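Long-range contacts in 5-formyltetrahydrofolate cyclo-ligase family protein (Bacillus anthracis, PDB 2JCB), which probably catalyses the ATP- and magnesium-dependent conversion of 5-formyltetrahydrofolate to 5,10-methenyltetrahydrofolate in folate metabolism: residues Glu37-Ser42 / Ile188-Thr193; Ile55-Ser60 / Val81-Cys86; Met93-Ile98 / Gly149-Tyr154. One frame throughout, in Å; residues are numbered along the deposited sequence.

Contact 1 (Glu37-Ser42 / Ile188-Thr193); sequences EQIVFS and ITEKGT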
loop_
_atom_site.group_PDB
_atom_site.type_symbol
_atom_site.label_atom_id
_atom_site.label_comp_id
_atom_site.label_asym_id
_atom_site.label_seq_id
_atom_site.Cartn_x
_atom_site.Cartn_y
_atom_site.Cartn_z
ATOM N N GLU A 37 -0.363 13.778 -6.713
ATOM C CA GLU A 37 0.373 14.935 -6.166
ATOM C C GLU A 37 -0.256 15.438 -4.851
ATOM O O GLU A 37 0.477 15.690 -3.870
ATOM C CB GLU A 37 0.397 16.066 -7.206
ATOM C CG GLU A 37 1.635 15.963 -8.090
ATOM C CD GLU A 37 1.576 16.718 -9.465
ATOM O OE1 GLU A 37 0.684 17.601 -9.694
ATOM O OE2 GLU A 37 2.469 16.408 -10.314
ATOM N N GLN A 38 -1.587 15.600 -4.862
ATOM C CA GLN A 38 -2.318 16.104 -3.670
ATOM C C GLN A 38 -2.175 15.149 -2.494
ATOM O O GLN A 38 -1.959 15.570 -1.354
ATOM C CB GLN A 38 -3.794 16.354 -3.982
ATOM C CG GLN A 38 -3.931 17.515 -4.926
ATOM C CD GLN A 38 -5.366 17.791 -5.342
ATOM O OE1 GLN A 38 -6.290 17.102 -4.921
ATOM N NE2 GLN A 38 -5.551 18.809 -6.201
ATOM N N ILE A 39 -2.275 13.841 -2.772
ATOM C CA ILE A 39 -2.346 12.832 -1.740
ATOM C C ILE A 39 -0.992 12.814 -1.079
ATOM O O ILE A 39 -0.922 12.802 0.173
ATOM C CB ILE A 39 -2.693 11.499 -2.310
ATOM C CG1 ILE A 39 -4.210 11.498 -2.638
ATOM C CG2 ILE A 39 -2.352 10.380 -1.374
ATOM C CD1 ILE A 39 -4.682 10.371 -3.596
ATOM N N VAL A 40 0.073 12.811 -1.889
ATOM C CA VAL A 40 1.428 12.747 -1.331
ATOM C C VAL A 40 1.825 14.014 -0.601
ATOM O O VAL A 40 2.468 13.931 0.439
ATOM C CB VAL A 40 2.554 12.231 -2.317
ATOM C CG1 VAL A 40 2.146 10.793 -2.802
ATOM C CG2 VAL A 40 2.889 13.225 -3.414
ATOM N N PHE A 41 1.351 15.155 -1.073
ATOM C CA PHE A 41 1.644 16.417 -0.370
ATOM C C PHE A 41 1.068 16.238 1.064
ATOM O O PHE A 41 1.737 16.607 2.042
ATOM C CB PHE A 41 0.993 17.595 -1.112
ATOM C CG PHE A 41 1.042 18.893 -0.370
ATOM C CD1 PHE A 41 2.062 19.788 -0.622
ATOM C CD2 PHE A 41 0.059 19.225 0.570
ATOM C CE1 PHE A 41 2.143 21.006 0.055
ATOM C CE2 PHE A 41 0.116 20.452 1.241
ATOM C CZ PHE A 41 1.162 21.327 0.985
ATOM N N SER A 42 -0.115 15.661 1.195
ATOM C CA SER A 42 -0.770 15.505 2.509
ATOM C C SER A 42 0.007 14.477 3.364
ATOM O O SER A 42 0.263 14.705 4.559
ATOM C CB SER A 42 -2.195 15.052 2.299
ATOM O OG SER A 42 -2.897 14.840 3.542
ATOM N N ILE A 188 -5.208 8.318 3.737
ATOM C CA ILE A 188 -5.080 9.672 3.192
ATOM C C ILE A 188 -5.659 9.666 1.772
ATOM O O ILE A 188 -5.175 8.888 0.923
ATOM C CB ILE A 188 -3.624 10.084 3.144
ATOM C CG1 ILE A 188 -2.973 9.963 4.542
ATOM C CG2 ILE A 188 -3.508 11.503 2.627
ATOM C CD1 ILE A 188 -1.549 10.162 4.485
ATOM N N THR A 189 -6.639 10.529 1.509
ATOM C CA THR A 189 -7.204 10.730 0.174
ATOM C C THR A 189 -6.933 12.166 -0.212
ATOM O O THR A 189 -6.291 12.932 0.562
ATOM C CB THR A 189 -8.735 10.468 0.115
ATOM O OG1 THR A 189 -9.423 11.540 0.779
ATOM C CG2 THR A 189 -9.122 9.097 0.746
ATOM N N GLU A 190 -7.451 12.590 -1.367
ATOM C CA GLU A 190 -7.187 13.968 -1.767
ATOM C C GLU A 190 -8.105 14.935 -0.978
ATOM O O GLU A 190 -7.960 16.151 -1.100
ATOM C CB GLU A 190 -7.400 14.148 -3.283
ATOM C CG GLU A 190 -8.886 14.052 -3.738
ATOM C CD GLU A 190 -9.408 12.626 -3.963
ATOM O OE1 GLU A 190 -8.852 11.620 -3.498
ATOM O OE2 GLU A 190 -10.444 12.535 -4.611
ATOM N N LYS A 191 -9.081 14.389 -0.271
ATOM C CA LYS A 191 -10.075 15.161 0.465
ATOM C C LYS A 191 -9.772 15.230 1.981
ATOM O O LYS A 191 -10.444 15.987 2.685
ATOM C CB LYS A 191 -11.466 14.497 0.305
ATOM C CG LYS A 191 -12.154 14.553 -1.054
ATOM C CD LYS A 191 -13.490 13.871 -0.934
ATOM C CE LYS A 191 -14.126 13.790 -2.267
ATOM N NZ LYS A 191 -15.580 13.515 -2.109
ATOM N N GLY A 192 -8.797 14.458 2.467
ATOM C CA GLY A 192 -8.488 14.464 3.918
ATOM C C GLY A 192 -7.986 13.128 4.393
ATOM O O GLY A 192 -7.323 12.386 3.652
ATOM N N THR A 193 -8.311 12.808 5.648
ATOM C CA THR A 193 -7.790 11.584 6.267
ATOM C C THR A 193 -8.921 10.922 7.026
ATOM O O THR A 193 -9.823 11.585 7.526
ATOM C CB THR A 193 -6.632 11.831 7.237
ATOM O OG1 THR A 193 -7.082 12.623 8.370
ATOM C CG2 THR A 193 -5.443 12.501 6.554
HETATM O O HOH W 1 -5.294 14.668 2.837
#
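Ile39, Gln38 and Ser42 on one side of helix 29-44 pack against the tight hairpin turn that joins strand 186-189 to the edge strand 192-195 of the main sheet. Ile39 carries the apolar part. Its CG1, lying beside its own backbone N and anti to the carbonyl carbon (chi1 -76°), rests on the peptide that enters the turn, 3.6 Å from Glu190 N. Its other branch, CG2, meets Ile188 CG2 more loosely at 4.3 Å. Ile188 CG2 also touches Ser42 OG at 3.5 Å, about one turn on, and the carbonyl O of Ile39. At the outer end Gln38 reaches over with an extended chain, and OE1 touches Glu190 CB at 3.6 Å. Amide and carboxylate are turned 41° apart; Glu190 OE2 is bonded by Ser168 OG, and OE1 is satisfied as well. A water between the segments donates to Thr189 O at 3.0 Å, but its 2.5 Å distance to Ser42 OG is suspiciously short, so that half of the bridge is doubtful. Thr189 braces the turn from within, its OG1 accepting from Lys191 N in an ST turn, while Thr189 N bonds Gly192 O at 2.9 Å. Gly192 has backbone angles at which a CB would jam against the preceding carbonyl. The result is a helix packed on a two-residue beta-hairpin turn at the margin of an alpha/beta sheet.

Contact 2 (Ile55-Ser60 / Val81-Cys86); sequences IGITLS and VVVPKC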
loop_
_atom_site.group_PDB
_atom_site.type_symbol
_atom_site.label_atom_id
_atom_site.label_comp_id
_atom_site.label_asym_id
_atom_site.label_seq_id
_atom_site.Cartn_x
_atom_site.Cartn_y
_atom_site.Cartn_z
ATOM N N ILE A 55 10.795 3.509 6.318
ATOM C CA ILE A 55 9.482 3.433 5.777
ATOM C C ILE A 55 9.440 2.231 4.816
ATOM O O ILE A 55 10.345 2.095 3.991
ATOM C CB ILE A 55 9.095 4.728 5.053
ATOM C CG1 ILE A 55 9.044 5.888 6.079
ATOM C CG2 ILE A 55 7.756 4.486 4.419
ATOM C CD1 ILE A 55 8.957 7.220 5.516
ATOM N N GLY A 56 8.356 1.465 4.910
ATOM C CA GLY A 56 8.028 0.301 4.043
ATOM C C GLY A 56 6.979 0.807 3.037
ATOM O O GLY A 56 5.986 1.469 3.421
ATOM N N ILE A 57 7.192 0.497 1.752
ATOM C CA ILE A 57 6.270 0.991 0.711
ATOM C C ILE A 57 6.309 0.014 -0.471
ATOM O O ILE A 57 7.215 -0.805 -0.569
ATOM C CB ILE A 57 6.691 2.401 0.231
ATOM C CG1 ILE A 57 5.640 3.085 -0.654
ATOM C CG2 ILE A 57 8.203 2.444 -0.333
ATOM C CD1 ILE A 57 5.855 4.587 -0.724
ATOM N N THR A 58 5.304 0.124 -1.320
ATOM C CA THR A 58 5.241 -0.705 -2.578
ATOM C C THR A 58 5.573 0.203 -3.773
ATOM O O THR A 58 5.562 1.447 -3.671
ATOM C CB THR A 58 3.896 -1.404 -2.789
ATOM O OG1 THR A 58 2.859 -0.423 -2.947
ATOM C CG2 THR A 58 3.654 -2.367 -1.631
ATOM N N LEU A 59 5.935 -0.417 -4.905
ATOM C CA LEU A 59 6.192 0.306 -6.135
ATOM C C LEU A 59 4.867 0.283 -6.907
ATOM O O LEU A 59 4.353 -0.776 -7.252
ATOM C CB LEU A 59 7.299 -0.403 -6.948
ATOM C CG LEU A 59 8.606 -0.409 -6.115
ATOM C CD1 LEU A 59 9.521 -1.571 -6.414
ATOM C CD2 LEU A 59 9.290 0.919 -6.184
ATOM N N SER A 60 4.284 1.443 -7.111
ATOM C CA SER A 60 2.955 1.508 -7.698
ATOM C C SER A 60 2.953 1.094 -9.196
ATOM O O SER A 60 3.940 1.272 -9.917
ATOM C CB SER A 60 2.422 2.923 -7.558
ATOM O OG SER A 60 3.376 3.837 -8.012
ATOM N N VAL A 81 14.486 3.267 3.028
ATOM C CA VAL A 81 13.316 2.826 2.280
ATOM C C VAL A 81 13.403 1.308 2.076
ATOM O O VAL A 81 14.432 0.796 1.639
ATOM C CB VAL A 81 13.240 3.508 0.886
ATOM C CG1 VAL A 81 12.161 2.892 0.070
ATOM C CG2 VAL A 81 12.907 4.994 1.001
ATOM N N VAL A 82 12.325 0.626 2.438
ATOM C CA VAL A 82 12.191 -0.853 2.236
ATOM C C VAL A 82 10.965 -1.193 1.387
ATOM O O VAL A 82 9.862 -0.671 1.604
ATOM C CB VAL A 82 12.287 -1.702 3.548
ATOM C CG1 VAL A 82 13.576 -1.406 4.279
ATOM C CG2 VAL A 82 11.088 -1.474 4.454
ATOM N N VAL A 83 11.151 -2.125 0.441
ATOM C CA VAL A 83 10.082 -2.540 -0.487
ATOM C C VAL A 83 9.980 -4.089 -0.470
ATOM O O VAL A 83 10.992 -4.762 -0.197
ATOM C CB VAL A 83 10.431 -2.050 -1.913
ATOM C CG1 VAL A 83 10.351 -0.510 -1.965
ATOM C CG2 VAL A 83 11.902 -2.449 -2.286
ATOM N N PRO A 84 8.776 -4.629 -0.710
ATOM C CA PRO A 84 8.634 -6.075 -0.508
ATOM C C PRO A 84 9.023 -6.942 -1.700
ATOM O O PRO A 84 8.767 -6.601 -2.847
ATOM C CB PRO A 84 7.136 -6.244 -0.228
ATOM C CG PRO A 84 6.492 -5.121 -0.979
ATOM C CD PRO A 84 7.480 -3.995 -1.069
ATOM N N LYS A 85 9.594 -8.095 -1.373
ATOM C CA LYS A 85 9.691 -9.220 -2.291
ATOM C C LYS A 85 8.705 -10.287 -1.791
ATOM O O LYS A 85 8.832 -10.799 -0.671
ATOM C CB LYS A 85 11.123 -9.770 -2.368
ATOM C CG LYS A 85 11.240 -10.966 -3.341
ATOM C CD LYS A 85 12.672 -11.272 -3.759
ATOM C CE LYS A 85 12.734 -12.471 -4.757
ATOM N NZ LYS A 85 12.074 -12.232 -6.109
ATOM N N CYS A 86 7.761 -10.656 -2.645
ATOM C CA CYS A 86 6.742 -11.618 -2.265
ATOM C C CYS A 86 7.175 -13.030 -2.565
ATOM O O CYS A 86 7.762 -13.316 -3.617
ATOM C CB CYS A 86 5.415 -11.317 -2.968
ATOM S SG CYS A 86 4.726 -9.734 -2.550
#
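Ile55 and Gly56 run parallel to Val81 and Val82 as neighbouring strands, and Val82 is gripped on both its polar backbone atoms. Val82 N donates to Ile55 O at 2.9 Å, and Ile57 N donates to Val82 O, also at 2.9 Å, in a bond with a C=O...N angle of 173°. The 55-60 segment thus leaves the strand after Gly56, although Ile57 N still bonds. The next donor would be the nitrogen of Pro84, which has no hydrogen. Ile57 O instead faces Pro84 CD at 3.2 Å. The same Ile57 O lies 3.4 Å from Val83 CA, in a CA-H...O contact. Ile57 turns CG1 anti to its backbone N (chi1 -169°), which sets CG2 between the N and the carbonyl carbon. From there CG2 meets CG1 of both Val81 and Val83, 4.0 Å from each. Helix 68-76, the connection between these two strands in a beta-alpha-beta unit, adds Ile71 and Ala74 against Ile57 and Val81. On the other face Val82 CG2 sits 3.6 Å from Gly56 CA. Further along, Thr58 CG2 comes to 4.0 Å from Pro84 CG, meeting the ring obliquely. Two N-H...O bonds at Val82 therefore hold the pair, CA-H...O contacts accompany them throughout, and a third amide bond is ruled out because Pro84 N has no hydrogen to give Ile57 O.

Contact 3 (Met93-Ile98 / Gly149-Tyr154); sequences MSFRQI and GYYDRY. With MG (magnesium ion), chain E; ADP (adenosine-5'-diphosphate), chain C; PO4 (phosphate ion), chain D.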
loop_
_atom_site.group_PDB
_atom_site.type_symbol
_atom_site.label_atom_id
_atom_site.label_comp_id
_atom_site.label_asym_id
_atom_site.label_seq_id
_atom_site.Cartn_x
_atom_site.Cartn_y
_atom_site.Cartn_z
ATOM N N MET A 93 6.167 -11.819 2.793
ATOM C CA MET A 93 6.900 -10.704 2.196
ATOM C C MET A 93 8.210 -10.444 2.919
ATOM O O MET A 93 8.274 -10.465 4.151
ATOM C CB MET A 93 6.054 -9.434 2.229
ATOM C CG MET A 93 4.834 -9.486 1.342
ATOM S SD MET A 93 4.004 -7.899 1.187
ATOM C CE MET A 93 3.287 -7.650 2.844
ATOM N N SER A 94 9.252 -10.196 2.149
ATOM C CA SER A 94 10.539 -9.841 2.696
ATOM C C SER A 94 10.724 -8.381 2.346
ATOM O O SER A 94 10.996 -8.042 1.183
ATOM C CB SER A 94 11.634 -10.661 2.035
ATOM O OG SER A 94 12.931 -10.278 2.468
ATOM N N PHE A 95 10.616 -7.500 3.335
ATOM C CA PHE A 95 10.909 -6.105 3.021
ATOM C C PHE A 95 12.420 -5.889 2.962
ATOM O O PHE A 95 13.137 -6.265 3.875
ATOM C CB PHE A 95 10.238 -5.183 4.016
ATOM C CG PHE A 95 8.786 -5.073 3.761
ATOM C CD1 PHE A 95 8.326 -4.026 2.976
ATOM C CD2 PHE A 95 7.895 -6.007 4.267
ATOM C CE1 PHE A 95 6.926 -3.900 2.660
ATOM C CE2 PHE A 95 6.497 -5.916 3.977
ATOM C CZ PHE A 95 6.018 -4.866 3.160
ATOM N N ARG A 96 12.885 -5.319 1.856
ATOM C CA ARG A 96 14.319 -5.180 1.671
ATOM C C ARG A 96 14.690 -3.778 1.315
ATOM O O ARG A 96 13.999 -3.124 0.554
ATOM C CB ARG A 96 14.848 -6.153 0.583
ATOM C CG ARG A 96 14.272 -7.592 0.686
ATOM C CD ARG A 96 14.879 -8.436 -0.427
ATOM N NE ARG A 96 16.247 -8.818 -0.093
ATOM C CZ ARG A 96 16.563 -9.883 0.617
ATOM N NH1 ARG A 96 15.608 -10.685 1.092
ATOM N NH2 ARG A 96 17.820 -10.142 0.851
ATOM N N GLN A 97 15.795 -3.314 1.872
ATOM C CA GLN A 97 16.194 -1.929 1.655
ATOM C C GLN A 97 16.691 -1.663 0.233
ATOM O O GLN A 97 17.510 -2.434 -0.315
ATOM C CB GLN A 97 17.261 -1.510 2.666
ATOM C CG GLN A 97 17.790 -0.128 2.390
ATOM C CD GLN A 97 18.870 0.339 3.357
ATOM O OE1 GLN A 97 19.517 -0.458 4.020
ATOM N NE2 GLN A 97 19.044 1.655 3.443
ATOM N N ILE A 98 16.247 -0.540 -0.300
ATOM C CA ILE A 98 16.724 -0.021 -1.603
ATOM C C ILE A 98 17.220 1.394 -1.415
ATOM O O ILE A 98 16.534 2.207 -0.772
ATOM C CB ILE A 98 15.650 -0.113 -2.762
ATOM C CG1 ILE A 98 14.301 0.598 -2.476
ATOM C CG2 ILE A 98 15.437 -1.601 -3.155
ATOM C CD1 ILE A 98 13.417 0.945 -3.775
ATOM N N GLY A 149 -3.743 -11.725 -0.240
ATOM C CA GLY A 149 -3.779 -11.759 1.206
ATOM C C GLY A 149 -2.405 -11.570 1.814
ATOM O O GLY A 149 -2.161 -11.983 2.933
ATOM N N TYR A 150 -1.496 -10.968 1.069
ATOM C CA TYR A 150 -0.150 -10.711 1.603
ATOM C C TYR A 150 -0.111 -9.792 2.838
ATOM O O TYR A 150 0.542 -10.107 3.844
ATOM C CB TYR A 150 0.776 -10.090 0.540
ATOM C CG TYR A 150 1.294 -11.101 -0.454
ATOM C CD1 TYR A 150 2.390 -11.917 -0.151
ATOM C CD2 TYR A 150 0.713 -11.189 -1.721
ATOM C CE1 TYR A 150 2.907 -12.789 -1.077
ATOM C CE2 TYR A 150 1.195 -12.103 -2.656
ATOM C CZ TYR A 150 2.307 -12.885 -2.327
ATOM O OH TYR A 150 2.794 -13.784 -3.236
ATOM N N TYR A 151 -0.781 -8.658 2.749
ATOM C CA TYR A 151 -0.769 -7.730 3.885
ATOM C C TYR A 151 -1.573 -8.244 5.061
ATOM O O TYR A 151 -1.170 -8.036 6.201
ATOM C CB TYR A 151 -1.142 -6.294 3.492
ATOM C CG TYR A 151 0.045 -5.586 2.845
ATOM C CD1 TYR A 151 0.366 -5.797 1.498
ATOM C CD2 TYR A 151 0.928 -4.805 3.613
ATOM C CE1 TYR A 151 1.518 -5.166 0.927
ATOM C CE2 TYR A 151 2.066 -4.164 3.057
ATOM C CZ TYR A 151 2.336 -4.368 1.706
ATOM O OH TYR A 151 3.407 -3.780 1.145
ATOM N N ASP A 152 -2.677 -8.970 4.788
ATOM C CA ASP A 152 -3.437 -9.567 5.858
ATOM C C ASP A 152 -2.523 -10.459 6.721
ATOM O O ASP A 152 -2.622 -10.423 7.937
ATOM C CB ASP A 152 -4.613 -10.367 5.296
ATOM C CG ASP A 152 -5.790 -9.477 4.910
ATOM O OD1 ASP A 152 -5.873 -8.306 5.378
ATOM O OD2 ASP A 152 -6.651 -9.922 4.133
ATOM N N ARG A 153 -1.611 -11.219 6.076
ATOM C CA ARG A 153 -0.728 -12.129 6.782
ATOM C C ARG A 153 0.380 -11.349 7.479
ATOM O O ARG A 153 0.724 -11.612 8.625
ATOM C CB ARG A 153 -0.140 -13.149 5.808
ATOM C CG ARG A 153 -1.156 -14.126 5.272
ATOM C CD ARG A 153 -0.460 -15.065 4.307
ATOM N NE ARG A 153 -1.242 -16.219 3.882
ATOM C CZ ARG A 153 -2.193 -16.156 2.957
ATOM N NH1 ARG A 153 -2.805 -17.268 2.575
ATOM N NH2 ARG A 153 -2.509 -14.974 2.410
ATOM N N TYR A 154 0.963 -10.413 6.748
ATOM C CA TYR A 154 2.084 -9.614 7.244
ATOM C C TYR A 154 1.688 -8.753 8.449
ATOM O O TYR A 154 2.418 -8.687 9.428
ATOM C CB TYR A 154 2.598 -8.698 6.142
ATOM C CG TYR A 154 3.740 -7.844 6.588
ATOM C CD1 TYR A 154 5.034 -8.363 6.637
ATOM C CD2 TYR A 154 3.550 -6.515 6.961
ATOM C CE1 TYR A 154 6.087 -7.616 7.041
ATOM C CE2 TYR A 154 4.628 -5.731 7.395
ATOM C CZ TYR A 154 5.894 -6.294 7.424
ATOM O OH TYR A 154 6.984 -5.562 7.800
HETATM MG MG MG E . -8.091 -9.375 2.984
HETATM P PB ADP C . -7.010 -9.343 -0.041
HETATM O O1B ADP C . -5.710 -9.260 -0.835
HETATM O O2B ADP C . -8.055 -8.466 -0.624
HETATM O O3B ADP C . -6.658 -9.157 1.420
HETATM P PA ADP C . -8.317 -11.825 0.781
HETATM O O1A ADP C . -8.743 -11.120 2.042
HETATM O O2A ADP C . -9.354 -12.535 0.066
HETATM O O3A ADP C . -7.529 -10.845 -0.245
HETATM O "O5'" ADP C . -7.239 -12.953 1.204
HETATM C "C5'" ADP C . -6.860 -13.866 0.152
HETATM C "C4'" ADP C . -6.553 -15.237 0.702
HETATM O "O4'" ADP C . -5.585 -15.087 1.728
HETATM C "C3'" ADP C . -7.810 -15.835 1.322
HETATM O "O3'" ADP C . -8.033 -17.079 0.688
HETATM C "C2'" ADP C . -7.479 -15.987 2.793
HETATM O "O2'" ADP C . -7.820 -17.256 3.272
HETATM C "C1'" ADP C . -5.968 -15.853 2.868
HETATM N N9 ADP C . -5.472 -15.241 4.128
HETATM C C8 ADP C . -5.517 -13.933 4.443
HETATM N N7 ADP C . -4.938 -13.716 5.648
HETATM C C5 ADP C . -4.512 -14.883 6.136
HETATM C C6 ADP C . -3.792 -15.330 7.358
HETATM N N6 ADP C . -3.440 -14.455 8.322
HETATM N N1 ADP C . -3.466 -16.620 7.454
HETATM C C2 ADP C . -3.819 -17.515 6.509
HETATM N N3 ADP C . -4.451 -17.173 5.369
HETATM C C4 ADP C . -4.814 -15.889 5.110
HETATM P P PO4 D . -2.420 -7.872 -0.787
HETATM O O1 PO4 D . -2.305 -7.717 0.591
HETATM O O2 PO4 D . -3.804 -7.719 -1.356
HETATM O O3 PO4 D . -1.540 -6.817 -1.521
HETATM O O4 PO4 D . -2.025 -9.273 -1.242
HETATM O O HOH W 2 -7.818 -7.416 3.741
HETATM O O HOH W 3 -9.700 -8.433 1.677
#
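Met93 sets its terminal methyl over the centre of the Tyr151 ring: CE lies 3.4 Å from the centroid and 5° off the ring normal, a CH-pi contact. Tyr151 belongs to the short helix 150-154, whose start, with Gly149 as N-cap, forms part of the ADP and magnesium site; strand segment 93-98 runs at 82° to this helix. The bend at chi3 (-70°) brings CE round over the ring, and the same methyl touches Tyr154 CB at 3.5 Å. Met93 SD approaches the Tyr151 ring obliquely, a Met-aromatic contact, and CG meets Tyr150 CD1. Phe95 wedges in next to Met93, its CE2 over a face of the Tyr154 ring toward the rim, 3.5 Å from Tyr154 CZ; the two rings meet obliquely. The edge of Phe95 meets the Tyr151 hydroxyl end. At its N-terminal end the helix holds anions. Tyr151 N bonds O1 of a phosphate ion, probably from the crystallisation liquor, at 2.8 Å, and Tyr150 N bonds its O4; Gly149 N donates to the ADP beta-phosphate. Arg153 lays its guanidinium over the adenine, CZ 3.4 Å from ADP C4. Asp152 OD2 binds magnesium at 1.9 Å beside Asp181, two ADP oxygens and two waters.

All three contacts reach the same mixed sheet. Contact 2 is the buried one, near its middle, and relies on backbone bonds between strands backed by branched aliphatic side chains. Contact 1 is at the margin, partly open, with a water and polar side-chain ends beside its isoleucines; its loop encloses the other two along the chain. Contact 3, on the opposite side of the chain's centre from contact 1, is aromatic and sits on the helix whose start and other side chains bind ADP and magnesium. Contacts 2 and 3 adjoin: strands 80-87 and 92-98 are sheet neighbours, Thr58 packs on Tyr151, and Cys86 packs on Tyr150. Contact 1 touches neither.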